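Local coordinates for cellulose-binding protein (Saccharophagus degradans, PDB 2YHG) that probably binds polysaccharides and may hydrolyse glycosyl bonds, this part of the longer protein pairing a nucleoside hydrolase-like domain with a smaller C-terminal beta domain, at residues H332-V337 with L416-N421; W307-H312 with N425-R430; A252-N257 with A342-M347. All coordinates share one frame; numbering follows the deposited sequence.

The three contacts lie along strand 427-436, where the smaller C-terminal beta domain meets the rest of the chain. Contacts 1 and 2 are neighbours, with centres about 9 Å apart, and are joined through the sheet: Leu-418 N lies 2.8 Å from Ala-428 O, a probable hydrogen bond between adjacent antiparallel strands. Contact 1 also holds two ligands of a calcium ion. Contact 3, centred about 12 Å from contact 1 and about 14 Å from contact 2, continues the junction. There Tyr-429 CB packs 3.8 Å from Leu-256 CB, and the side chain of Arg-430, in one of its two modelled conformers, packs against the backbone of 342-347.

Contact 1: residues H332-V337 with L416-N421; sequences HHPVPV and LTLRDN. With CA (calcium ion), chain D.
Two oxygens, His-332 O and Asp-420 OD2, approach to 3.2 Å without a hydrogen bond between them, because both are ligands of the same calcium ion. The metal takes the main-chain carbonyl of His-332 at 2.4 Å (O to calcium) and one carboxylate oxygen of Asp-420 at 2.3 Å (OD2 to calcium). Five more atoms complete the shell, and Asn-331, Asp-366, Asp-368 and Asp-370 are the other protein ligands. Asp-420 turns CG between its own backbone N and carbonyl carbon (chi1 75°), which brings OD2 to the ion while OD1 accepts a hydrogen bond from Leu-426 N. The carboxylate is thereby gripped at both oxygens.

Beside the metal the contact becomes apolar. Pro-334 stands across the Asp-420 side chain at about a right angle, its CD 3.6 Å from OD2 of that aspartate, and its CB meets Leu-418 CD2 at 3.6 Å in one of the two modelled conformers of the leucine. Further along, Pro-336 CB reaches Leu-416 CD2 at 4.3 Å. Leu-416, Leu-418 and Asp-420 alternate along strand 411-420, so one side of the strand offers two leucines to the prolines and a carboxylate to the metal. Together with the Asp-x-Asp-x-Asp sequence at 366-370, this forms an aspartate-rich calcium site at the end of a beta strand, joining the irregular segment 332-337 to strand 411-420.

Contact 2: residues W307-H312 with N425-R430; sequences WSTAIH and NLYAYR
The hydroxyl of Tyr-429 is enclosed by three groups: Ala-310 CB presses on its OH at 3.2 Å, Trp-307 CE3 lies 3.8 Å from the same OH, and the indole NE1 of Trp-267 forms a hydrogen bond with it. The tyrosine is buried, so Trp-267 provides its phenol with a polar partner in largely apolar surroundings. Ala-310 CB sits at the edge of the Tyr-429 ring, near its plane, whereas Trp-307 turns an edge toward the ring's face in an offset T-shaped pair, with planes at 88° and centroids 5.7 Å apart. Trp-267 meets both rings, extending the pair into an aromatic cluster.

Tyr-427, two residues earlier on the same side of the strand, packs on the same methyl from a second direction, nearly at right angles to the Tyr-429 hydroxyl, with CD1 3.7 Å from Ala-310 CB. Its hydroxyl end continues along the helix to Thr-309, whose CG2 is 3.7 Å from Tyr-427 OH. That methyl stands anti to the threonine's backbone N, which turns it toward the ring. No direct hydrogen bond joins the two segments; a water instead donates to Ala-310 O and accepts from Tyr-427 N, each at 3.0 Å. The small alanine lets the backbones draw near, and the axes of helix 308-312 and strand 427-430 pass at 9.3 Å with a crossing angle of -123°. The arrangement is alpha-on-beta packing: helix 308-323 lies against a face of the mixed C-terminal sheet, with one alanine methyl touched by two strand tyrosines.

Contact 3: residues A252-N257 with A342-M347; sequences ANPGLN and ANEAVM
The carboxylate of Glu-344 and the ring of Pro-254 meet obliquely: in one of two modelled conformers of the glutamate, Pro-254 CD lies 3.5 Å from Glu-344 OE2, approaching at a slant to the carboxylate plane. The glutamate gets there through an extended chain, with CG anti to its backbone N (chi1 -168°) and the rest continuing straight. With two conformers this end is probably mobile, and the contact carries little weight. On the main-chain side the same proline packs its CB 3.5 Å from Glu-344 O. Glu-344 is the centre of an inverse gamma turn, which sharply bends 342-347 as it passes the proline.

Behind this pair the two backbones run very close, the CA atoms of Gly-255 and Ala-345 being 4.1 Å apart, with no side chain on Gly-255 to add bulk there. Pro-254 O receives a CA-H...O contact from Ala-345 CA at 3.5 Å. A water donates to Pro-254 O at 2.6 Å and accepts a weak bond from Val-346 N. Val-346 CG2 closes the far end, 4.1 Å from Asn-257 CA. Arg-431 lies between the loops, bonding by backbone to Gly-255 and Met-347 and through its NE to Leu-256 O. The fit thus rests on backbone packing, proline contacts and one water, held firmly by Pro-254 O and weakly by Val-346 N, with strand 427-436 supplying further hydrogen bonds through Arg-431.

Contact 1: residues H332-V337 with L416-N421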
ATOM      1  N   HIS A 332     -13.139 -16.215   2.617  1.00 11.67           N
ATOM      2  CA  HIS A 332     -11.948 -15.924   1.825  1.00 11.87           C
ATOM      3  C   HIS A 332     -12.311 -15.253   0.500  1.00 11.67           C
ATOM      4  O   HIS A 332     -13.425 -15.409  -0.012  1.00 12.28           O
ATOM      5  CB  HIS A 332     -11.152 -17.194   1.593  1.00 11.75           C
ATOM      6  CG  HIS A 332     -10.937 -17.960   2.859  1.00 12.81           C
ATOM      7  ND1 HIS A 332     -11.893 -18.820   3.346  1.00 13.46           N
ATOM      8  CD2 HIS A 332      -9.981 -17.881   3.817  1.00 12.07           C
ATOM      9  CE1 HIS A 332     -11.533 -19.242   4.548  1.00 13.69           C
ATOM     10  NE2 HIS A 332     -10.369 -18.702   4.853  1.00 13.32           N
ATOM     11  N   HIS A 333     -11.383 -14.489  -0.042  1.00 11.28           N
ATOM     12  CA  HIS A 333     -11.670 -13.625  -1.173  1.00 10.72           C
ATOM     13  C   HIS A 333     -12.000 -14.414  -2.436  1.00 11.13           C
ATOM     14  O   HIS A 333     -11.366 -15.432  -2.715  1.00 12.13           O
ATOM     15  CB  HIS A 333     -10.536 -12.674  -1.436  1.00 10.74           C
ATOM     16  CG  HIS A 333     -10.085 -11.948  -0.217  1.00 10.51           C
ATOM     17  ND1 HIS A 333      -9.395 -12.551   0.811  1.00 11.42           N
ATOM     18  CD2 HIS A 333     -10.255 -10.657   0.133  1.00 10.69           C
ATOM     19  CE1 HIS A 333      -9.130 -11.640   1.735  1.00 11.26           C
ATOM     20  NE2 HIS A 333      -9.679 -10.488   1.366  1.00 10.60           N
ATOM     21  N   PRO A 334     -12.878 -13.855  -3.273  1.00 11.72           N
ATOM     22  CA  PRO A 334     -13.082 -14.453  -4.589  1.00 12.33           C
ATOM     23  C   PRO A 334     -11.859 -14.233  -5.473  1.00 11.79           C
ATOM     24  O   PRO A 334     -10.989 -13.397  -5.184  1.00 11.26           O
ATOM     25  CB  PRO A 334     -14.296 -13.714  -5.119  1.00 15.25           C
ATOM     26  CG  PRO A 334     -14.390 -12.455  -4.346  1.00 14.49           C
ATOM     27  CD  PRO A 334     -13.754 -12.690  -3.035  1.00 11.31           C
ATOM     28  N   VAL A 335     -11.789 -15.033  -6.532  1.00 11.63           N
ATOM     29  CA  VAL A 335     -10.626 -15.148  -7.380  1.00 12.19           C
ATOM     30  C   VAL A 335     -11.008 -14.742  -8.818  1.00 11.89           C
ATOM     31  O   VAL A 335     -11.782 -15.441  -9.484  1.00 13.14           O
ATOM     32  CB  VAL A 335     -10.076 -16.567  -7.361  1.00 13.69           C
ATOM     33  CG1 VAL A 335      -8.922 -16.658  -8.367  1.00 16.79           C
ATOM     34  CG2 VAL A 335      -9.638 -16.951  -5.938  1.00 14.85           C
ATOM     35  N   PRO A 336     -10.524 -13.590  -9.290  1.00 11.60           N
ATOM     36  CA  PRO A 336     -10.963 -13.143 -10.612  1.00 12.25           C
ATOM     37  C   PRO A 336     -10.229 -13.839 -11.738  1.00 12.16           C
ATOM     38  O   PRO A 336      -9.025 -14.077 -11.663  1.00 13.26           O
ATOM     39  CB  PRO A 336     -10.582 -11.664 -10.664  1.00 13.60           C
ATOM     40  CG  PRO A 336     -10.204 -11.306  -9.359  1.00 17.04           C
ATOM     41  CD  PRO A 336      -9.827 -12.522  -8.566  1.00 12.37           C
ATOM     42  N   VAL A 337     -10.947 -14.052 -12.831  1.00 11.54           N
ATOM     43  CA  VAL A 337     -10.379 -14.441 -14.117  1.00 12.31           C
ATOM     44  C   VAL A 337     -11.059 -13.597 -15.177  1.00 10.92           C
ATOM     45  O   VAL A 337     -12.263 -13.408 -15.081  1.00 12.68           O
ATOM     46  CB  VAL A 337     -10.625 -15.951 -14.379  1.00 14.13           C
ATOM     47  CG1 VAL A 337     -10.153 -16.331 -15.778  1.00 15.93           C
ATOM     48  CG2 VAL A 337      -9.940 -16.799 -13.290  1.00 16.98           C
ATOM     49  N   LEU A 416     -13.046  -4.609 -13.264  1.00  8.15           N
ATOM     50  CA  LEU A 416     -13.937  -5.623 -12.710  1.00  8.84           C
ATOM     51  C   LEU A 416     -13.808  -5.569 -11.192  1.00  8.68           C
ATOM     52  O   LEU A 416     -12.715  -5.723 -10.647  1.00  8.88           O
ATOM     53  CB  LEU A 416     -13.523  -7.016 -13.162  1.00  9.34           C
ATOM     54  CG  LEU A 416     -14.286  -8.163 -12.494  1.00  9.74           C
ATOM     55  CD1 LEU A 416     -15.756  -8.165 -12.864  1.00 12.67           C
ATOM     56  CD2 LEU A 416     -13.579  -9.498 -12.789  1.00 11.47           C
ATOM     57  N   THR A 417     -14.930  -5.396 -10.505  1.00  9.19           N
ATOM     58  CA  THR A 417     -15.034  -5.645  -9.087  1.00  9.27           C
ATOM     59  C   THR A 417     -15.900  -6.886  -8.885  1.00  9.71           C
ATOM     60  O   THR A 417     -17.039  -6.943  -9.343  1.00 10.66           O
ATOM     61  CB  THR A 417     -15.657  -4.437  -8.345  1.00 10.54           C
ATOM     62  OG1 THR A 417     -14.845  -3.291  -8.546  1.00 10.37           O
ATOM     63  CG2 THR A 417     -15.745  -4.702  -6.842  1.00 11.82           C
ATOM     64  N   LEU A 418     -15.310  -7.869  -8.240  1.00 10.20           N
ATOM     65  CA  LEU A 418     -15.948  -9.115  -7.928  0.50 10.83           C
ATOM     66  C   LEU A 418     -16.300  -9.068  -6.419  1.00 11.39           C
ATOM     67  O   LEU A 418     -15.461  -8.701  -5.620  1.00 13.17           O
ATOM     68  CB  LEU A 418     -14.929 -10.201  -8.271  0.50 13.67           C
ATOM     69  CG  LEU A 418     -15.375 -11.641  -8.328  0.50  9.94           C
ATOM     70  CD1 LEU A 418     -16.463 -11.860  -9.375  0.50 10.96           C
ATOM     71  CD2 LEU A 418     -14.220 -12.572  -8.581  0.50 10.63           C
ATOM     72  N   ARG A 419     -17.504  -9.499  -6.043  1.00 11.18           N
ATOM     73  CA  ARG A 419     -17.936  -9.472  -4.644  1.00 12.07           C
ATOM     74  C   ARG A 419     -18.623 -10.775  -4.342  1.00 12.75           C
ATOM     75  O   ARG A 419     -19.558 -11.164  -5.075  1.00 14.16           O
ATOM     76  CB  ARG A 419     -18.929  -8.320  -4.420  1.00 14.03           C
ATOM     77  CG  ARG A 419     -19.463  -8.192  -3.003  1.00 17.64           C
ATOM     78  CD  ARG A 419     -20.529  -7.127  -2.914  1.00 19.86           C
ATOM     79  NE  ARG A 419     -21.775  -7.634  -3.460  1.00 22.57           N
ATOM     80  CZ  ARG A 419     -22.670  -6.919  -4.104  1.00 32.02           C
ATOM     81  N   ASP A 420     -18.192 -11.464  -3.288  1.00 11.89           N
ATOM     82  CA  ASP A 420     -18.873 -12.669  -2.848  1.00 11.93           C
ATOM     83  C   ASP A 420     -20.002 -12.366  -1.892  1.00 13.30           C
ATOM     84  O   ASP A 420     -20.218 -11.230  -1.502  1.00 13.22           O
ATOM     85  CB  ASP A 420     -17.887 -13.736  -2.330  1.00 12.28           C
ATOM     86  CG  ASP A 420     -17.315 -13.442  -0.948  1.00 12.09           C
ATOM     87  OD1 ASP A 420     -17.973 -12.762  -0.142  1.00 12.21           O
ATOM     88  OD2 ASP A 420     -16.213 -13.976  -0.681  1.00 12.93           O
ATOM     89  N   ASN A 421     -20.819 -13.381  -1.602  1.00 12.93           N
ATOM     90  CA  ASN A 421     -21.905 -13.246  -0.633  1.00 13.74           C
ATOM     91  C   ASN A 421     -21.609 -13.974   0.679  1.00 13.66           C
ATOM     92  O   ASN A 421     -22.525 -14.347   1.411  1.00 15.73           O
ATOM     93  CB  ASN A 421     -23.245 -13.692  -1.229  1.00 15.85           C
ATOM     94  CG  ASN A 421     -23.340 -15.184  -1.399  1.00 17.19           C
ATOM     95  OD1 ASN A 421     -22.326 -15.886  -1.480  1.00 17.55           O
ATOM     96  ND2 ASN A 421     -24.574 -15.700  -1.456  1.00 21.50           N
TER
HETATM   97 CA    CA D1936     -15.628 -16.202  -0.313  1.00 12.46          CA

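Contact 2: residues W307-H312 with N425-R430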
ATOM      1  N   TRP A 307     -13.267   2.997  -1.591  1.00  8.32           N
ATOM      2  CA  TRP A 307     -12.940   1.602  -1.403  1.00  8.30           C
ATOM      3  C   TRP A 307     -13.284   1.067   0.000  1.00  8.44           C
ATOM      4  O   TRP A 307     -13.023  -0.077   0.291  1.00  9.41           O
ATOM      5  CB  TRP A 307     -11.437   1.405  -1.624  1.00  9.21           C
ATOM      6  CG  TRP A 307     -10.916   1.979  -2.923  1.00  8.31           C
ATOM      7  CD1 TRP A 307     -10.125   3.076  -3.047  1.00  8.30           C
ATOM      8  CD2 TRP A 307     -11.159   1.514  -4.261  1.00  8.83           C
ATOM      9  NE1 TRP A 307      -9.870   3.343  -4.361  1.00  8.02           N
ATOM     10  CE2 TRP A 307     -10.501   2.401  -5.133  1.00  7.94           C
ATOM     11  CE3 TRP A 307     -11.880   0.447  -4.799  1.00  9.63           C
ATOM     12  CZ2 TRP A 307     -10.501   2.228  -6.509  1.00  9.32           C
ATOM     13  CZ3 TRP A 307     -11.870   0.277  -6.168  1.00 10.96           C
ATOM     14  CH2 TRP A 307     -11.205   1.175  -7.005  1.00 10.94           C
ATOM     15  N   SER A 308     -13.835   1.909   0.865  1.00  8.90           N
ATOM     16  CA  SER A 308     -13.945   1.621   2.287  0.50  8.29           C
ATOM     17  C   SER A 308     -14.672   0.314   2.589  1.00  8.80           C
ATOM     18  O   SER A 308     -14.276  -0.407   3.494  1.00  9.28           O
ATOM     19  CB  SER A 308     -14.622   2.782   3.039  0.50  8.45           C
ATOM     20  OG  SER A 308     -13.671   3.792   3.381  0.50  8.15           O
ATOM     21  N   THR A 309     -15.784   0.033   1.906  1.00  9.06           N
ATOM     22  CA  THR A 309     -16.514  -1.186   2.257  1.00 10.18           C
ATOM     23  C   THR A 309     -15.614  -2.398   2.084  1.00  9.36           C
ATOM     24  O   THR A 309     -15.592  -3.312   2.937  1.00 10.09           O
ATOM     25  CB  THR A 309     -17.788  -1.316   1.451  1.00 11.47           C
ATOM     26  OG1 THR A 309     -18.640  -0.233   1.800  1.00 13.02           O
ATOM     27  CG2 THR A 309     -18.495  -2.641   1.748  1.00 13.34           C
ATOM     28  N   ALA A 310     -14.916  -2.469   0.947  1.00  8.76           N
ATOM     29  CA  ALA A 310     -14.021  -3.582   0.689  1.00  8.91           C
ATOM     30  C   ALA A 310     -12.908  -3.651   1.732  1.00  8.15           C
ATOM     31  O   ALA A 310     -12.543  -4.714   2.207  1.00  8.61           O
ATOM     32  CB  ALA A 310     -13.459  -3.512  -0.716  1.00  9.16           C
ATOM     33  N   ILE A 311     -12.326  -2.495   2.046  1.00  8.06           N
ATOM     34  CA  ILE A 311     -11.254  -2.394   3.029  1.00  8.03           C
ATOM     35  C   ILE A 311     -11.717  -2.921   4.388  1.00  7.73           C
ATOM     36  O   ILE A 311     -11.029  -3.727   5.027  1.00  8.47           O
ATOM     37  CB  ILE A 311     -10.753  -0.942   3.170  1.00  7.68           C
ATOM     38  CG1 ILE A 311     -10.051  -0.483   1.885  1.00  7.94           C
ATOM     39  CG2 ILE A 311      -9.876  -0.779   4.397  1.00  8.56           C
ATOM     40  CD1 ILE A 311      -9.762   1.014   1.824  1.00  8.36           C
ATOM     41  N   HIS A 312     -12.890  -2.478   4.831  1.00  7.85           N
ATOM     42  CA  HIS A 312     -13.332  -2.865   6.153  1.00  7.88           C
ATOM     43  C   HIS A 312     -13.706  -4.336   6.232  1.00  8.70           C
ATOM     44  O   HIS A 312     -13.408  -5.026   7.220  1.00  8.95           O
ATOM     45  CB  HIS A 312     -14.515  -2.024   6.618  1.00  8.48           C
ATOM     46  CG  HIS A 312     -14.214  -0.564   6.669  1.00  8.33           C
ATOM     47  ND1 HIS A 312     -12.960  -0.057   6.938  1.00  8.27           N
ATOM     48  CD2 HIS A 312     -15.015   0.501   6.435  1.00  9.18           C
ATOM     49  CE1 HIS A 312     -13.019   1.261   6.832  1.00  8.29           C
ATOM     50  NE2 HIS A 312     -14.257   1.633   6.570  1.00  9.36           N
ATOM     51  N   ASN A 425     -18.976  -9.817   3.156  1.00 10.77           N
ATOM     52  CA  ASN A 425     -18.727  -9.954   1.709  1.00 11.15           C
ATOM     53  C   ASN A 425     -17.288  -9.535   1.407  1.00 10.60           C
ATOM     54  O   ASN A 425     -16.844  -8.454   1.825  1.00 11.62           O
ATOM     55  CB  ASN A 425     -19.602  -9.008   0.870  1.00 12.49           C
ATOM     56  CG  ASN A 425     -21.121  -9.255   0.922  1.00 14.94           C
ATOM     57  OD1 ASN A 425     -21.833  -8.450   0.394  1.00 16.94           O
ATOM     58  ND2 ASN A 425     -21.592 -10.363   1.538  1.00 13.63           N
ATOM     59  N   LEU A 426     -16.582 -10.336   0.642  1.00 10.69           N
ATOM     60  CA  LEU A 426     -15.224 -10.018   0.267  1.00  9.75           C
ATOM     61  C   LEU A 426     -15.126  -9.709  -1.223  1.00  9.51           C
ATOM     62  O   LEU A 426     -15.850 -10.238  -2.064  1.00 10.60           O
ATOM     63  CB  LEU A 426     -14.264 -11.132   0.659  1.00 10.28           C
ATOM     64  CG  LEU A 426     -14.016 -11.264   2.151  1.00 10.05           C
ATOM     65  CD1 LEU A 426     -13.162 -12.468   2.423  1.00 11.23           C
ATOM     66  CD2 LEU A 426     -13.354  -9.982   2.697  1.00 10.50           C
ATOM     67  N   TYR A 427     -14.171  -8.835  -1.534  1.00  9.57           N
ATOM     68  CA  TYR A 427     -14.016  -8.257  -2.863  1.00  9.16           C
ATOM     69  C   TYR A 427     -12.714  -8.690  -3.497  1.00  9.17           C
ATOM     70  O   TYR A 427     -11.722  -8.962  -2.821  1.00 10.05           O
ATOM     71  CB  TYR A 427     -14.073  -6.731  -2.786  1.00  9.92           C
ATOM     72  CG  TYR A 427     -15.422  -6.183  -2.357  1.00 10.65           C
ATOM     73  CD1 TYR A 427     -15.863  -6.244  -1.023  1.00 10.27           C
ATOM     74  CD2 TYR A 427     -16.269  -5.602  -3.270  1.00 13.81           C
ATOM     75  CE1 TYR A 427     -17.092  -5.734  -0.657  1.00 12.37           C
ATOM     76  CE2 TYR A 427     -17.493  -5.108  -2.918  1.00 15.26           C
ATOM     77  CZ  TYR A 427     -17.876  -5.107  -1.602  1.00 14.61           C
ATOM     78  OH  TYR A 427     -19.135  -4.640  -1.273  1.00 17.25           O
ATOM     79  N   ALA A 428     -12.697  -8.658  -4.820  1.00  9.34           N
ATOM     80  CA  ALA A 428     -11.468  -8.800  -5.587  1.00  9.20           C
ATOM     81  C   ALA A 428     -11.587  -7.987  -6.864  1.00  8.94           C
ATOM     82  O   ALA A 428     -12.681  -7.562  -7.243  1.00  9.30           O
ATOM     83  CB  ALA A 428     -11.168 -10.258  -5.911  1.00 10.88           C
ATOM     84  N   TYR A 429     -10.449  -7.723  -7.493  1.00  9.21           N
ATOM     85  CA  TYR A 429     -10.380  -6.766  -8.591  1.00  8.20           C
ATOM     86  C   TYR A 429      -9.572  -7.294  -9.741  1.00  7.98           C
ATOM     87  O   TYR A 429      -8.547  -7.938  -9.550  1.00  9.47           O
ATOM     88  CB  TYR A 429      -9.690  -5.482  -8.105  1.00  8.40           C
ATOM     89  CG  TYR A 429     -10.338  -4.852  -6.902  1.00  8.89           C
ATOM     90  CD1 TYR A 429     -11.505  -4.139  -7.009  1.00  8.71           C
ATOM     91  CD2 TYR A 429      -9.812  -5.038  -5.620  1.00  8.48           C
ATOM     92  CE1 TYR A 429     -12.101  -3.585  -5.888  1.00  9.38           C
ATOM     93  CE2 TYR A 429     -10.372  -4.457  -4.511  1.00  9.38           C
ATOM     94  CZ  TYR A 429     -11.513  -3.732  -4.655  1.00  8.53           C
ATOM     95  OH  TYR A 429     -12.051  -3.118  -3.532  1.00  9.64           O
ATOM     96  N   ARG A 430      -9.952  -6.872 -10.953  1.00  7.93           N
ATOM     97  CA  ARG A 430      -9.067  -6.927 -12.105  0.50  7.89           C
ATOM     98  C   ARG A 430      -9.257  -5.679 -12.952  1.00  7.38           C
ATOM     99  O   ARG A 430     -10.330  -5.470 -13.510  1.00  8.20           O
ATOM    100  CB  ARG A 430      -9.300  -8.156 -12.978  0.50  9.15           C
ATOM    101  CG  ARG A 430      -8.396  -8.187 -14.213  0.50  9.14           C
ATOM    102  CD  ARG A 430      -6.955  -8.531 -13.841  0.50  8.01           C
ATOM    103  NE  ARG A 430      -6.890  -9.869 -13.241  0.50 10.87           N
ATOM    104  CZ  ARG A 430      -7.096 -11.009 -13.908  0.50 11.27           C
ATOM    105  NH1 ARG A 430      -7.082 -11.031 -15.227  0.50 10.57           N
ATOM    106  NH2 ARG A 430      -7.219 -12.159 -13.265  0.50 11.86           N
TER
HETATM  107  O   HOH W   1     -12.744  -7.155   0.537  1.00 10.18           O

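Contact 3: residues A252-N257 with A342-M347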
ATOM      1  N   ALA A 252      -1.670  -3.287  -1.790  1.00  7.19           N
ATOM      2  CA  ALA A 252      -2.420  -4.441  -1.335  1.00  7.84           C
ATOM      3  C   ALA A 252      -2.987  -5.290  -2.461  1.00  8.29           C
ATOM      4  O   ALA A 252      -3.390  -6.424  -2.189  1.00 10.02           O
ATOM      5  CB  ALA A 252      -3.550  -3.997  -0.432  1.00  9.41           C
ATOM      6  N   ASN A 253      -3.186  -4.716  -3.654  1.00  7.43           N
ATOM      7  CA  ASN A 253      -4.020  -5.307  -4.664  1.00  7.72           C
ATOM      8  C   ASN A 253      -3.395  -5.220  -6.042  1.00  7.36           C
ATOM      9  O   ASN A 253      -3.739  -4.354  -6.851  1.00  7.66           O
ATOM     10  CB  ASN A 253      -5.376  -4.607  -4.730  1.00  8.23           C
ATOM     11  CG  ASN A 253      -6.146  -4.683  -3.457  1.00  8.34           C
ATOM     12  OD1 ASN A 253      -6.675  -5.728  -3.099  1.00 11.82           O
ATOM     13  ND2 ASN A 253      -6.296  -3.557  -2.788  1.00  8.84           N
ATOM     14  N   PRO A 254      -2.474  -6.145  -6.379  1.00  7.89           N
ATOM     15  CA  PRO A 254      -1.829  -6.063  -7.683  1.00  8.94           C
ATOM     16  C   PRO A 254      -2.782  -6.108  -8.869  1.00  8.03           C
ATOM     17  O   PRO A 254      -2.484  -5.532  -9.908  1.00  9.98           O
ATOM     18  CB  PRO A 254      -0.851  -7.247  -7.675  1.00 10.12           C
ATOM     19  CG  PRO A 254      -0.598  -7.521  -6.201  1.00 11.47           C
ATOM     20  CD  PRO A 254      -1.880  -7.187  -5.527  1.00  9.88           C
ATOM     21  N   GLY A 255      -3.933  -6.758  -8.732  1.00  8.08           N
ATOM     22  CA  GLY A 255      -4.907  -6.787  -9.805  1.00  9.00           C
ATOM     23  C   GLY A 255      -5.697  -5.505  -9.958  1.00  8.16           C
ATOM     24  O   GLY A 255      -6.317  -5.293 -11.013  1.00  9.11           O
ATOM     25  N   LEU A 256      -5.729  -4.675  -8.899  1.00  7.69           N
ATOM     26  CA  LEU A 256      -6.410  -3.384  -8.939  1.00  7.85           C
ATOM     27  C   LEU A 256      -5.529  -2.287  -9.478  1.00  6.96           C
ATOM     28  O   LEU A 256      -5.975  -1.439 -10.257  1.00  7.68           O
ATOM     29  CB  LEU A 256      -6.902  -2.992  -7.546  1.00  7.55           C
ATOM     30  CG  LEU A 256      -7.547  -1.622  -7.382  1.00  7.78           C
ATOM     31  CD1 LEU A 256      -8.762  -1.442  -8.288  1.00  8.64           C
ATOM     32  CD2 LEU A 256      -7.959  -1.442  -5.916  1.00  8.69           C
ATOM     33  N   ASN A 257      -4.289  -2.238  -9.032  1.00  7.10           N
ATOM     34  CA  ASN A 257      -3.410  -1.120  -9.345  1.00  7.01           C
ATOM     35  C   ASN A 257      -1.960  -1.524  -9.248  1.00  7.45           C
ATOM     36  O   ASN A 257      -1.590  -2.294  -8.377  1.00  7.94           O
ATOM     37  CB  ASN A 257      -3.682   0.134  -8.488  1.00  7.19           C
ATOM     38  CG  ASN A 257      -3.392  -0.078  -7.019  1.00  6.88           C
ATOM     39  OD1 ASN A 257      -4.058  -0.890  -6.353  1.00  7.90           O
ATOM     40  ND2 ASN A 257      -2.437   0.681  -6.482  1.00  7.47           N
ATOM     41  N   ALA A 342      -5.802 -15.574 -15.489  1.00 14.41           N
ATOM     42  CA  ALA A 342      -5.941 -15.658 -14.056  1.00 15.72           C
ATOM     43  C   ALA A 342      -4.838 -14.891 -13.304  1.00 15.06           C
ATOM     44  O   ALA A 342      -4.787 -14.953 -12.084  1.00 18.71           O
ATOM     45  CB  ALA A 342      -5.961 -17.111 -13.623  1.00 18.03           C
ATOM     46  N   ASN A 343      -3.969 -14.168 -14.010  1.00 14.40           N
ATOM     47  CA  ASN A 343      -2.845 -13.491 -13.370  1.00 15.63           C
ATOM     48  C   ASN A 343      -3.340 -12.373 -12.452  1.00 14.34           C
ATOM     49  O   ASN A 343      -4.169 -11.570 -12.839  1.00 14.53           O
ATOM     50  CB  ASN A 343      -1.932 -12.900 -14.440  1.00 17.74           C
ATOM     51  CG  ASN A 343      -1.196 -13.963 -15.240  1.00 23.57           C
ATOM     52  OD1 ASN A 343      -1.270 -13.979 -16.466  1.00 31.57           O
ATOM     53  ND2 ASN A 343      -0.560 -14.896 -14.553  1.00 28.20           N
ATOM     54  N   GLU A 344      -2.786 -12.309 -11.256  1.00 14.88           N
ATOM     55  CA  GLU A 344      -3.034 -11.245 -10.312  0.50 14.84           C
ATOM     56  C   GLU A 344      -2.185 -10.021 -10.588  1.00 14.13           C
ATOM     57  O   GLU A 344      -1.090  -9.857 -10.014  1.00 15.35           O
ATOM     58  CB  GLU A 344      -2.711 -11.735  -8.919  0.50 15.18           C
ATOM     59  CG  GLU A 344      -3.224 -10.796  -7.879  0.50 17.33           C
ATOM     60  CD  GLU A 344      -2.835 -11.230  -6.519  0.50 17.69           C
ATOM     61  OE1 GLU A 344      -2.253 -12.321  -6.388  0.50 23.48           O
ATOM     62  OE2 GLU A 344      -3.070 -10.458  -5.583  0.50 19.88           O
ATOM     63  N   ALA A 345      -2.600  -9.249 -11.570  1.00 12.90           N
ATOM     64  CA  ALA A 345      -1.832  -8.156 -12.124  1.00 11.18           C
ATOM     65  C   ALA A 345      -2.804  -7.355 -12.961  1.00  9.65           C
ATOM     66  O   ALA A 345      -3.852  -7.831 -13.372  1.00 11.63           O
ATOM     67  CB  ALA A 345      -0.730  -8.685 -13.000  1.00 14.34           C
ATOM     68  N   VAL A 346      -2.480  -6.114 -13.227  1.00 10.58           N
ATOM     69  CA  VAL A 346      -3.227  -5.342 -14.191  1.00  9.52           C
ATOM     70  C   VAL A 346      -3.078  -5.996 -15.552  1.00  9.04           C
ATOM     71  O   VAL A 346      -1.987  -6.435 -15.937  1.00 11.31           O
ATOM     72  CB  VAL A 346      -2.735  -3.893 -14.193  1.00 10.85           C
ATOM     73  CG1 VAL A 346      -3.411  -3.088 -15.313  1.00 10.96           C
ATOM     74  CG2 VAL A 346      -3.028  -3.219 -12.852  1.00 12.10           C
ATOM     75  N   MET A 347      -4.171  -6.097 -16.285  1.00  8.25           N
ATOM     76  CA  MET A 347      -4.189  -6.683 -17.620  1.00  8.48           C
ATOM     77  C   MET A 347      -4.117  -5.603 -18.664  1.00  9.54           C
ATOM     78  O   MET A 347      -4.856  -4.636 -18.562  1.00 13.02           O
ATOM     79  CB  MET A 347      -5.531  -7.458 -17.789  1.00 10.86           C
ATOM     80  CG  MET A 347      -5.801  -8.217 -19.044  1.00 15.16           C
ATOM     81  SD  MET A 347      -7.263  -9.274 -18.738  0.70 20.99           S
ATOM     82  CE  MET A 347      -6.804 -10.715 -19.619  1.00 29.31           C
TER
HETATM   83  O   HOH W   2      -0.334  -4.585 -11.124  1.00 26.21           O